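AHL synthase (Burkholderia glumae, PDB 3P2H) probably makes N-acyl-homoserine lactone quorum-sensing signals from fatty acyl-ACP and S-adenosylmethionine, releasing methylthioadenosine. Local coordinates at residues S119-L124 against A185-D190; G155-R160 against D178-T183. The protein carries 3 engineered substitutions. All coordinates share one frame; numbering follows the deposited sequence.

Helix 181-186 takes part in both interactions, presenting its first turn in interaction 2 and its last in interaction 1, so one short helix illustrates how each end of a helix finds its own chemistry. Around the N-terminal end, four hydrogen bonds join the segments: an aspartate and a threonine accept, a glutamine donates, and one bond is backbone to backbone. At the C-terminal end, an arginine makes only weak polar bonds to a carbonyl and an aspartate, beside an apolar leucine pair. Both contacts are partly buried, and each mixes buried apolar side chains with more exposed polar ones. Their apolar parts meet where Leu124 and Leu187 of interaction 1 pack on Val156 of interaction 2.

Interaction 1 of 2, residues S119-L124 against A185-D190; sequences SVRPML and AALDLD
Ala186 meets Arg121 through its carbonyl oxygen, which receives NH1 of the guanidinium at 3.0 Å. The oxygen lies close to the guanidinium plane, at its edge, yet the bond is weak because the N-H points well aside, at 129°. Arg121 gets there with CG anti to its backbone N (chi1 -158°) and a bend at chi3 that turns NE out of the line of the chain. A positive group beside the carbonyl-bearing end of helix 181-186 would be expected to suit the helix dipole. Leu187 follows and slides past Arg121 in the opposite direction. Its CD2 rests 4.2 Å from CG of Arg121 and, at the same distance, from CD2 of Leu124. The same leucine reaches Ala125 and Val128 further along helix 120-133, the helix of the beta-alpha-beta crossover that joins the parallel strands 97-105 and 138-144 in this acetyltransferase-like fold. Leu124 also touches Phe103 and Phe151, and its side chain is about 6 Å from the bound octanamide inhibitor. At Asp188 the chain turns to positive phi, completing a Schellman motif in which Asp188 N returns to Ala185 O at 3.1 Å. CB of Asp188 points toward helix 120-133. Asp188 OD1 then forms a long, weak salt bridge with Arg121 NH2 at 3.4 Å, the carboxylate plane standing 86° to the guanidinium.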
loop_
_atom_site.group_PDB
_atom_site.type_symbol
_atom_site.label_atom_id
_atom_site.label_comp_id
_atom_site.label_asym_id
_atom_site.label_seq_id
_atom_site.Cartn_x
_atom_site.Cartn_y
_atom_site.Cartn_z
ATOM N N SER A 119 -9.872 9.684 4.579
ATOM C CA SER A 119 -10.060 8.619 3.598
ATOM C C SER A 119 -8.878 7.680 3.698
ATOM O O SER A 119 -9.018 6.457 3.626
ATOM C CB SER A 119 -10.108 9.199 2.190
ATOM O OG SER A 119 -11.123 10.176 2.079
ATOM N N VAL A 120 -7.700 8.269 3.854
ATOM C CA VAL A 120 -6.476 7.501 3.969
ATOM C C VAL A 120 -6.524 6.609 5.201
ATOM O O VAL A 120 -6.154 5.434 5.147
ATOM C CB VAL A 120 -5.250 8.438 4.071
ATOM C CG1 VAL A 120 -4.003 7.642 4.460
ATOM C CG2 VAL A 120 -5.035 9.150 2.746
ATOM N N ARG A 121 -7.006 7.163 6.308
ATOM C CA ARG A 121 -7.054 6.414 7.558
ATOM C C ARG A 121 -7.691 5.025 7.492
ATOM O O ARG A 121 -7.061 4.041 7.877
ATOM C CB ARG A 121 -7.731 7.239 8.655
ATOM C CG ARG A 121 -7.341 6.773 10.052
ATOM C CD ARG A 121 -7.884 7.690 11.136
ATOM N NE ARG A 121 -9.240 7.322 11.511
ATOM C CZ ARG A 121 -9.545 6.506 12.518
ATOM N NH1 ARG A 121 -8.590 5.970 13.270
ATOM N NH2 ARG A 121 -10.810 6.203 12.758
ATOM N N PRO A 122 -8.941 4.922 7.009
ATOM C CA PRO A 122 -9.576 3.599 6.938
ATOM C C PRO A 122 -8.814 2.617 6.047
ATOM O O PRO A 122 -8.713 1.430 6.363
ATOM C CB PRO A 122 -10.983 3.912 6.426
ATOM C CG PRO A 122 -10.789 5.182 5.626
ATOM C CD PRO A 122 -9.831 5.970 6.478
ATOM N N MET A 123 -8.265 3.120 4.945
ATOM C CA MET A 123 -7.500 2.275 4.036
ATOM C C MET A 123 -6.260 1.743 4.752
ATOM O O MET A 123 -5.925 0.568 4.645
ATOM C CB MET A 123 -7.089 3.065 2.789
ATOM C CG MET A 123 -8.209 3.286 1.783
ATOM S SD MET A 123 -8.929 1.737 1.167
ATOM C CE MET A 123 -7.463 0.892 0.595
ATOM N N LEU A 124 -5.584 2.616 5.487
ATOM C CA LEU A 124 -4.390 2.217 6.215
ATOM C C LEU A 124 -4.739 1.226 7.323
ATOM O O LEU A 124 -4.045 0.222 7.510
ATOM C CB LEU A 124 -3.705 3.444 6.819
ATOM C CG LEU A 124 -2.332 3.221 7.463
ATOM C CD1 LEU A 124 -1.381 2.559 6.468
ATOM C CD2 LEU A 124 -1.774 4.563 7.920
ATOM N N ALA A 185 -3.346 1.983 18.104
ATOM C CA ALA A 185 -4.264 2.915 18.752
ATOM C C ALA A 185 -4.708 4.008 17.790
ATOM O O ALA A 185 -5.885 4.348 17.728
ATOM C CB ALA A 185 -3.606 3.535 19.978
ATOM N N ALA A 186 -3.764 4.564 17.038
ATOM C CA ALA A 186 -4.084 5.625 16.089
ATOM C C ALA A 186 -5.079 5.170 15.021
ATOM O O ALA A 186 -5.820 5.984 14.468
ATOM C CB ALA A 186 -2.813 6.126 15.427
ATOM N N LEU A 187 -5.091 3.871 14.737
ATOM C CA LEU A 187 -5.976 3.313 13.719
ATOM C C LEU A 187 -7.214 2.636 14.302
ATOM O O LEU A 187 -8.007 2.061 13.564
ATOM C CB LEU A 187 -5.203 2.311 12.855
ATOM C CG LEU A 187 -4.006 2.903 12.103
ATOM C CD1 LEU A 187 -3.160 1.799 11.489
ATOM C CD2 LEU A 187 -4.510 3.863 11.044
ATOM N N ASP A 188 -7.367 2.702 15.623
ATOM C CA ASP A 188 -8.510 2.095 16.304
ATOM C C ASP A 188 -8.574 0.588 16.126
ATOM O O ASP A 188 -9.651 0.016 15.972
ATOM C CB ASP A 188 -9.812 2.724 15.808
ATOM C CG ASP A 188 -10.080 4.066 16.443
ATOM O OD1 ASP A 188 -10.908 4.831 15.909
ATOM O OD2 ASP A 188 -9.461 4.354 17.491
ATOM N N LEU A 189 -7.415 -0.052 16.154
ATOM C CA LEU A 189 -7.340 -1.495 15.999
ATOM C C LEU A 189 -7.101 -2.189 17.339
ATOM O O LEU A 189 -6.676 -1.565 18.319
ATOM C CB LEU A 189 -6.220 -1.850 15.025
ATOM C CG LEU A 189 -6.362 -1.217 13.638
ATOM C CD1 LEU A 189 -5.114 -1.499 12.812
ATOM C CD2 LEU A 189 -7.611 -1.754 12.957
ATOM N N ASP A 190 -7.387 -3.484 17.368
ATOM C CA ASP A 190 -7.209 -4.293 18.560
ATOM C C ASP A 190 -5.773 -4.207 19.071
ATOM O O ASP A 190 -4.836 -4.623 18.388
ATOM C CB ASP A 190 -7.569 -5.741 18.235
ATOM C CG ASP A 190 -7.368 -6.665 19.405
ATOM O OD1 ASP A 190 -7.411 -6.179 20.555
ATOM O OD2 ASP A 190 -7.185 -7.878 19.169
#

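Interaction 2 of 2, residues G155-R160 against D178-T183; sequences GVHAHR and DIDAQT
His157 meets two aspartates, one at the edge of its ring and one over a face. CG of His157 is anti to the backbone N (chi1 179°); its side chain crosses that of Asp180 at about a right angle, and ND1 donates to Asp180 OD2 at 2.8 Å. The oxygen lies almost in the ring plane and is met on its syn side, with the two planes only 24° apart. Asp178 instead runs alongside the histidine, pointing the same way; its CG stands 3.9 Å above one ring face, displaced toward the rim, and its OD1 is taken by Gln138. Two carboxylates this near would be expected to favour a protonated imidazole. Asp180 has a second task as N-cap of helix 181-186, its OD1 accepting from Thr183 N at 3.0 Å. Thr183 OG1 in turn accepts from His157 N at 2.8 Å; its bond to Asp178 O is too short in the model to be relied on. Gln182, extended beyond CG, sends NE2 to Gly155 O at 2.9 Å; that nearly straight bond approaches from above the carbonyl plane. Asp178 N closes the backbone link to His157 O. The first turn of helix 181-186 is thereby fastened to the link between helix 145-154 and strand 157-160, while Val156 packs on Phe151 and on Leu124 of helix 120-133.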
loop_
_atom_site.group_PDB
_atom_site.type_symbol
_atom_site.label_atom_id
_atom_site.label_comp_id
_atom_site.label_asym_id
_atom_site.label_seq_id
_atom_site.Cartn_x
_atom_site.Cartn_y
_atom_site.Cartn_z
ATOM N N GLY A 155 -1.253 9.790 13.024
ATOM C CA GLY A 155 -0.730 9.328 14.299
ATOM C C GLY A 155 0.007 8.009 14.354
ATOM O O GLY A 155 0.494 7.624 15.419
ATOM N N VAL A 156 0.098 7.310 13.228
ATOM C CA VAL A 156 0.792 6.027 13.208
ATOM C C VAL A 156 2.277 6.249 13.431
ATOM O O VAL A 156 2.768 7.354 13.255
ATOM C CB VAL A 156 0.594 5.297 11.864
ATOM C CG1 VAL A 156 -0.894 5.133 11.579
ATOM C CG2 VAL A 156 1.277 6.066 10.743
ATOM N N HIS A 157 2.993 5.202 13.828
ATOM C CA HIS A 157 4.420 5.338 14.047
ATOM C C HIS A 157 5.150 5.058 12.750
ATOM O O HIS A 157 5.514 3.922 12.450
ATOM C CB HIS A 157 4.910 4.387 15.147
ATOM C CG HIS A 157 6.385 4.470 15.403
ATOM N ND1 HIS A 157 7.029 3.663 16.317
ATOM C CD2 HIS A 157 7.347 5.254 14.853
ATOM C CE1 HIS A 157 8.320 3.942 16.317
ATOM N NE2 HIS A 157 8.541 4.903 15.438
ATOM N N ALA A 158 5.351 6.113 11.978
ATOM C CA ALA A 158 6.050 6.005 10.715
ATOM C C ALA A 158 7.431 6.639 10.854
ATOM O O ALA A 158 7.594 7.653 11.539
ATOM C CB ALA A 158 5.258 6.711 9.625
ATOM N N HIS A 159 8.424 6.031 10.219
ATOM C CA HIS A 159 9.782 6.556 10.238
ATOM C C HIS A 159 10.482 6.163 8.944
ATOM O O HIS A 159 10.157 5.150 8.326
ATOM C CB HIS A 159 10.568 6.081 11.477
ATOM C CG HIS A 159 10.600 4.596 11.664
ATOM N ND1 HIS A 159 9.541 3.887 12.188
ATOM C CD2 HIS A 159 11.574 3.688 11.415
ATOM C CE1 HIS A 159 9.861 2.608 12.256
ATOM N NE2 HIS A 159 11.089 2.459 11.792
ATOM N N ARG A 160 11.445 6.974 8.537
ATOM C CA ARG A 160 12.151 6.747 7.287
ATOM C C ARG A 160 13.136 5.587 7.237
ATOM O O ARG A 160 13.863 5.319 8.200
ATOM C CB ARG A 160 12.837 8.048 6.868
ATOM C CG ARG A 160 11.832 9.145 6.585
ATOM C CD ARG A 160 12.473 10.447 6.152
ATOM N NE ARG A 160 11.454 11.400 5.724
ATOM C CZ ARG A 160 11.705 12.628 5.288
ATOM N NH1 ARG A 160 12.954 13.071 5.224
ATOM N NH2 ARG A 160 10.705 13.410 4.913
ATOM N N ASP A 178 5.728 1.086 12.038
ATOM C CA ASP A 178 5.818 0.069 13.081
ATOM C C ASP A 178 4.428 -0.306 13.556
ATOM O O ASP A 178 3.651 0.559 13.950
ATOM C CB ASP A 178 6.619 0.568 14.292
ATOM C CG ASP A 178 8.108 0.644 14.024
ATOM O OD1 ASP A 178 8.554 0.178 12.958
ATOM O OD2 ASP A 178 8.836 1.166 14.897
ATOM N N ILE A 179 4.111 -1.593 13.511
ATOM C CA ILE A 179 2.809 -2.044 13.980
ATOM C C ILE A 179 2.929 -2.220 15.494
ATOM O O ILE A 179 2.984 -3.334 16.011
ATOM C CB ILE A 179 2.395 -3.372 13.302
ATOM C CG1 ILE A 179 2.341 -3.174 11.783
ATOM C CG2 ILE A 179 1.024 -3.815 13.818
ATOM C CD1 ILE A 179 2.020 -4.436 10.979
ATOM N N ASP A 180 2.995 -1.094 16.196
ATOM C CA ASP A 180 3.121 -1.099 17.642
ATOM C C ASP A 180 1.876 -0.493 18.290
ATOM O O ASP A 180 0.901 -0.172 17.606
ATOM C CB ASP A 180 4.375 -0.318 18.065
ATOM C CG ASP A 180 4.395 1.108 17.531
ATOM O OD1 ASP A 180 3.343 1.605 17.068
ATOM O OD2 ASP A 180 5.469 1.742 17.590
ATOM N N ALA A 181 1.918 -0.328 19.609
ATOM C CA ALA A 181 0.785 0.225 20.344
ATOM C C ALA A 181 0.302 1.557 19.768
ATOM O O ALA A 181 -0.897 1.778 19.625
ATOM C CB ALA A 181 1.151 0.390 21.822
ATOM N N GLN A 182 1.238 2.438 19.431
ATOM C CA GLN A 182 0.901 3.745 18.879
ATOM C C GLN A 182 0.133 3.643 17.564
ATOM O O GLN A 182 -0.915 4.265 17.393
ATOM C CB GLN A 182 2.171 4.564 18.639
ATOM C CG GLN A 182 1.890 6.002 18.225
ATOM C CD GLN A 182 3.149 6.759 17.830
ATOM O OE1 GLN A 182 4.159 6.714 18.528
ATOM N NE2 GLN A 182 3.087 7.461 16.711
ATOM N N THR A 183 0.682 2.876 16.629
ATOM C CA THR A 183 0.063 2.693 15.322
ATOM C C THR A 183 -1.316 2.059 15.446
ATOM O O THR A 183 -2.276 2.520 14.831
ATOM C CB THR A 183 0.947 1.815 14.413
ATOM O OG1 THR A 183 2.109 2.559 14.019
ATOM C CG2 THR A 183 0.166 1.373 13.165
#